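PDB 6XJ6: Pgp2, which probably trims peptidoglycan peptides as an L,D-carboxypeptidase of the YkuD family and determines the helical cell shape of Campylobacter jejuni. Local coordinates for residues K56-G61 / G135-F140; P90-F95 / W117-P122. All blocks are in the same frame, centred on the assembly; numbering follows the deposited sequence.

Interaction 1. Residues K56-G61 / G135-F140; sequences KEIITG and GCIALF
Segments 56-61 and 135-140 run roughly antiparallel, their end-to-end directions 153° apart, and share a single beta bridge, the hydrogen-bonded pair I59 and A138. Its two bonds are unequal: A138 N gives a nearly straight bond to I59 O at 2.9 Å, arriving almost along the C=O axis, whereas the return bond from I59 N to A138 O is weak at 3.5 Å. The I59 carbonyl also takes a CA-H contact from I137, with I137 CA 3.5 Å from I59 O. Further along, the backbones close until G61 CA lies 4.0 Å from G135 CA, a spacing that leaves no room for a side chain on G61. T74 OG1 clamps this end, hydrogen-bonded to both G61 N and G135 O. G135 and C136 belong to the signature of the L,D-transpeptidase catalytic domain, in which a glycine precedes the cysteine predicted to be the nucleophile. The C136 side chain turns from segment 56-61 toward W117 and H119.

I58 carries the apolar contact. Its CG1 takes the crowded position between backbone N and carbonyl carbon (chi1 74°), while CG2 sits beside the N and meets L139 CD2 at 3.8 Å. At the tip of the longer branch, I58 CD1 reaches I137 CG2 at 4.1 Å. I58 lies alongside both partners, pointing the same way, and I58 and I137 also touch L39 and T32 of the five-stranded sheet. I59 and A138 meet more loosely, CB to CB at 4.3 Å, and the end of I59 leads away from segment 135-140; its side chain also touches Y121 and T133. T60 OG1 donates in plane to a lone pair of G61 O at 2.9 Å and is also hydrogen-bonded to K37 NZ.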
# COMPACT_ATOMS: atom_id res chain seq x y z
N LYS A 56 -9.63 0.60 -21.34
CA LYS A 56 -8.97 1.82 -21.75
C LYS A 56 -9.98 2.96 -21.77
O LYS A 56 -11.20 2.76 -21.69
CB LYS A 56 -8.30 1.62 -23.12
CG LYS A 56 -7.31 0.43 -23.12
CD LYS A 56 -6.56 0.25 -24.43
CE LYS A 56 -5.59 -0.92 -24.34
NZ LYS A 56 -4.94 -1.26 -25.64
N GLU A 57 -9.46 4.19 -21.85
CA GLU A 57 -10.30 5.39 -21.90
C GLU A 57 -11.21 5.51 -20.67
O GLU A 57 -12.37 5.91 -20.76
CB GLU A 57 -11.08 5.49 -23.21
CG GLU A 57 -10.16 5.50 -24.44
CD GLU A 57 -10.91 5.57 -25.76
OE1 GLU A 57 -12.13 5.83 -25.75
OE2 GLU A 57 -10.27 5.36 -26.81
N ILE A 58 -10.67 5.16 -19.50
CA ILE A 58 -11.40 5.33 -18.24
C ILE A 58 -11.49 6.81 -17.91
O ILE A 58 -10.79 7.64 -18.50
CB ILE A 58 -10.71 4.57 -17.08
CG1 ILE A 58 -9.43 5.31 -16.66
CG2 ILE A 58 -10.43 3.13 -17.48
CD1 ILE A 58 -8.62 4.61 -15.58
N ILE A 59 -12.33 7.15 -16.94
CA ILE A 59 -12.40 8.49 -16.37
C ILE A 59 -11.90 8.42 -14.93
O ILE A 59 -12.48 7.72 -14.09
CB ILE A 59 -13.81 9.08 -16.43
CG1 ILE A 59 -14.31 9.16 -17.88
CG2 ILE A 59 -13.85 10.46 -15.79
CD1 ILE A 59 -13.45 10.02 -18.79
N THR A 60 -10.82 9.15 -14.65
CA THR A 60 -10.36 9.39 -13.29
C THR A 60 -10.67 10.83 -12.90
O THR A 60 -11.17 11.64 -13.70
CB THR A 60 -8.86 9.14 -13.16
OG1 THR A 60 -8.12 10.18 -13.83
CG2 THR A 60 -8.47 7.81 -13.76
N GLY A 61 -10.36 11.15 -11.65
CA GLY A 61 -10.36 12.51 -11.20
C GLY A 61 -9.15 13.25 -11.72
O GLY A 61 -8.40 12.78 -12.59
N GLY A 135 -12.69 12.43 -7.77
CA GLY A 135 -11.54 11.59 -7.53
C GLY A 135 -11.78 10.11 -7.71
O GLY A 135 -10.82 9.32 -7.68
N CYS A 136 -13.02 9.70 -7.90
CA CYS A 136 -13.33 8.30 -8.16
C CYS A 136 -12.88 7.90 -9.56
O CYS A 136 -12.59 8.74 -10.42
CB CYS A 136 -14.83 8.06 -8.00
SG CYS A 136 -15.41 8.18 -6.31
N ILE A 137 -12.82 6.59 -9.78
CA ILE A 137 -12.48 6.00 -11.06
C ILE A 137 -13.74 5.36 -11.61
O ILE A 137 -14.35 4.51 -10.94
CB ILE A 137 -11.36 4.96 -10.91
CG1 ILE A 137 -10.10 5.64 -10.37
CG2 ILE A 137 -11.07 4.28 -12.25
CD1 ILE A 137 -9.08 4.67 -9.81
N ALA A 138 -14.14 5.76 -12.81
CA ALA A 138 -15.37 5.28 -13.43
C ALA A 138 -15.05 4.33 -14.58
O ALA A 138 -14.26 4.66 -15.47
CB ALA A 138 -16.21 6.45 -13.95
N LEU A 139 -15.68 3.17 -14.55
CA LEU A 139 -15.63 2.19 -15.62
C LEU A 139 -17.00 2.09 -16.28
O LEU A 139 -18.03 2.30 -15.62
CB LEU A 139 -15.27 0.82 -15.06
CG LEU A 139 -13.92 0.73 -14.37
CD1 LEU A 139 -13.72 -0.66 -13.77
CD2 LEU A 139 -12.81 1.03 -15.36
N PHE A 140 -17.02 1.77 -17.57
CA PHE A 140 -18.29 1.65 -18.26
C PHE A 140 -19.16 0.58 -17.60
O PHE A 140 -18.66 -0.47 -17.17
CB PHE A 140 -18.06 1.32 -19.74
CG PHE A 140 -17.43 2.45 -20.51
CD1 PHE A 140 -18.00 3.71 -20.50
CD2 PHE A 140 -16.27 2.25 -21.24
CE1 PHE A 140 -17.43 4.75 -21.20
CE2 PHE A 140 -15.69 3.29 -21.94
CZ PHE A 140 -16.28 4.54 -21.92

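Interaction 2. Residues P90-F95 / W117-P122; sequences PYYGPF and WIHGYP
The Y92 ring is sandwiched: W117 CZ3 stands over the centre of one face, Y91 CD1 over the centre of the opposite face, and H119 lies at the edge. W117 comes in edge-to-face with the planes at 53°, its CZ3 3.9 Å from Y92 CE1. Y92 in turn directs its own edge at the face of H119, the planes at 76°, with Y92 CD1 3.7 Å from H119 CD2 and displaced toward the imidazole rim. One residue earlier, the Y91 ring runs beside the P122 pyrrolidine, CD2 to CG 3.7 Å.

Polar bonds run alongside this aromatic cluster. G120 N donates to Y92 O at 2.8 Å, from above the carbonyl plane rather than on a lone pair. A water bridges the loops, donating to Y91 O at 2.8 Å and to G120 O at 2.9 Å. G120 O is gripped a second time, by H119 ND1 at 2.8 Å, in the imidazole plane and on a lone pair. With CG of H119 in the crowded position between N and carbonyl carbon (chi1 60°), this bond fixes the ring's rotation. Holding the proton on ND1 would leave NE2, the nitrogen beside C136, as the basic one, consistent with the predicted role of H119 as proton donor/acceptor for the cysteine.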
# COMPACT_ATOMS: atom_id res chain seq x y z
N PRO A 90 -28.46 6.00 -8.42
CA PRO A 90 -28.09 5.54 -9.77
C PRO A 90 -26.99 6.36 -10.42
O PRO A 90 -26.50 5.97 -11.48
CB PRO A 90 -29.40 5.67 -10.55
CG PRO A 90 -30.13 6.77 -9.87
CD PRO A 90 -29.79 6.62 -8.40
N TYR A 91 -26.60 7.48 -9.81
CA TYR A 91 -25.51 8.27 -10.36
C TYR A 91 -24.23 7.46 -10.47
O TYR A 91 -23.41 7.70 -11.36
CB TYR A 91 -25.28 9.50 -9.48
CG TYR A 91 -24.07 10.29 -9.88
CD1 TYR A 91 -22.85 10.10 -9.24
CD2 TYR A 91 -24.13 11.22 -10.90
CE1 TYR A 91 -21.73 10.82 -9.61
CE2 TYR A 91 -23.02 11.95 -11.28
CZ TYR A 91 -21.82 11.74 -10.63
OH TYR A 91 -20.71 12.46 -10.99
N TYR A 92 -24.04 6.48 -9.58
CA TYR A 92 -22.80 5.72 -9.51
C TYR A 92 -22.81 4.48 -10.39
O TYR A 92 -21.81 3.75 -10.40
CB TYR A 92 -22.51 5.32 -8.07
CG TYR A 92 -22.33 6.52 -7.16
CD1 TYR A 92 -21.16 7.26 -7.18
CD2 TYR A 92 -23.34 6.91 -6.29
CE1 TYR A 92 -20.99 8.36 -6.35
CE2 TYR A 92 -23.18 8.00 -5.47
CZ TYR A 92 -22.01 8.72 -5.50
OH TYR A 92 -21.85 9.81 -4.68
N GLY A 93 -23.88 4.23 -11.13
CA GLY A 93 -24.00 3.02 -11.89
C GLY A 93 -24.57 1.89 -11.05
O GLY A 93 -25.25 2.11 -10.05
N PRO A 94 -24.29 0.64 -11.44
CA PRO A 94 -24.95 -0.49 -10.77
C PRO A 94 -24.42 -0.79 -9.38
O PRO A 94 -25.15 -1.36 -8.56
CB PRO A 94 -24.70 -1.66 -11.74
CG PRO A 94 -23.43 -1.29 -12.44
CD PRO A 94 -23.45 0.21 -12.57
N PHE A 95 -23.17 -0.45 -9.10
CA PHE A 95 -22.56 -0.74 -7.80
C PHE A 95 -21.17 -0.12 -7.77
O PHE A 95 -20.73 0.48 -8.75
CB PHE A 95 -22.50 -2.25 -7.53
CG PHE A 95 -22.03 -3.08 -8.70
CD1 PHE A 95 -22.94 -3.83 -9.43
CD2 PHE A 95 -20.69 -3.13 -9.05
CE1 PHE A 95 -22.52 -4.61 -10.50
CE2 PHE A 95 -20.27 -3.92 -10.12
CZ PHE A 95 -21.19 -4.66 -10.84
N TRP A 117 -13.77 5.78 -4.77
CA TRP A 117 -14.35 4.51 -5.15
C TRP A 117 -14.05 4.23 -6.62
O TRP A 117 -13.70 5.13 -7.39
CB TRP A 117 -15.88 4.55 -5.04
CG TRP A 117 -16.42 4.91 -3.69
CD1 TRP A 117 -15.75 4.95 -2.51
CD2 TRP A 117 -17.78 5.25 -3.39
NE1 TRP A 117 -16.60 5.31 -1.49
CE2 TRP A 117 -17.85 5.50 -2.01
CE3 TRP A 117 -18.93 5.38 -4.17
CZ2 TRP A 117 -19.04 5.88 -1.39
CZ3 TRP A 117 -20.11 5.76 -3.55
CH2 TRP A 117 -20.15 6.00 -2.17
N ILE A 118 -14.19 2.96 -6.98
CA ILE A 118 -14.34 2.54 -8.37
C ILE A 118 -15.82 2.27 -8.57
O ILE A 118 -16.44 1.53 -7.79
CB ILE A 118 -13.51 1.28 -8.66
CG1 ILE A 118 -12.01 1.58 -8.47
CG2 ILE A 118 -13.80 0.74 -10.07
CD1 ILE A 118 -11.11 0.34 -8.57
N HIS A 119 -16.41 2.87 -9.59
CA HIS A 119 -17.84 2.72 -9.82
C HIS A 119 -18.12 2.89 -11.31
O HIS A 119 -17.21 2.86 -12.13
CB HIS A 119 -18.65 3.65 -8.90
CG HIS A 119 -18.37 5.11 -9.10
ND1 HIS A 119 -18.63 5.77 -10.28
CD2 HIS A 119 -17.86 6.04 -8.25
CE1 HIS A 119 -18.29 7.05 -10.15
NE2 HIS A 119 -17.83 7.23 -8.93
N GLY A 120 -19.40 3.04 -11.65
CA GLY A 120 -19.83 3.14 -13.01
C GLY A 120 -20.32 4.53 -13.37
O GLY A 120 -19.97 5.54 -12.74
N TYR A 121 -21.16 4.58 -14.41
CA TYR A 121 -21.69 5.81 -14.96
C TYR A 121 -23.14 5.99 -14.57
O TYR A 121 -23.85 5.00 -14.33
CB TYR A 121 -21.61 5.76 -16.49
CG TYR A 121 -20.23 6.02 -17.06
CD1 TYR A 121 -19.98 7.15 -17.82
CD2 TYR A 121 -19.19 5.12 -16.86
CE1 TYR A 121 -18.73 7.38 -18.36
CE2 TYR A 121 -17.94 5.36 -17.38
CZ TYR A 121 -17.71 6.49 -18.13
OH TYR A 121 -16.47 6.73 -18.67
N PRO A 122 -23.63 7.23 -14.51
CA PRO A 122 -25.05 7.46 -14.23
C PRO A 122 -25.93 6.65 -15.16
O PRO A 122 -25.75 6.64 -16.38
CB PRO A 122 -25.20 8.96 -14.48
CG PRO A 122 -23.87 9.53 -14.17
CD PRO A 122 -22.88 8.50 -14.64
O HOH W 1 -20.74 8.17 -11.83

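In the fold
Leaving strand 48-56, the chain enters segment 56-61, then passes through strand 77-80 of the five-stranded sheet to segment 90-95. After strand 97-98 and helix 104-108 it returns as segment 117-122, where interaction 2 closes the inner loop. Segment 135-140 follows and closes the outer loop in interaction 1, just before helix 141-151; interaction 2 is thus nested inside interaction 1. The two meet through parallel neighbours of the three-stranded sheet, strands 117-119 and 137-138, with probable bonds from I137 N to W117 O and from L139 N to H119 O. This pairing sets C136 beside H119 and ties the loop after strand 48-56 to the 90-95 loop across the predicted active site.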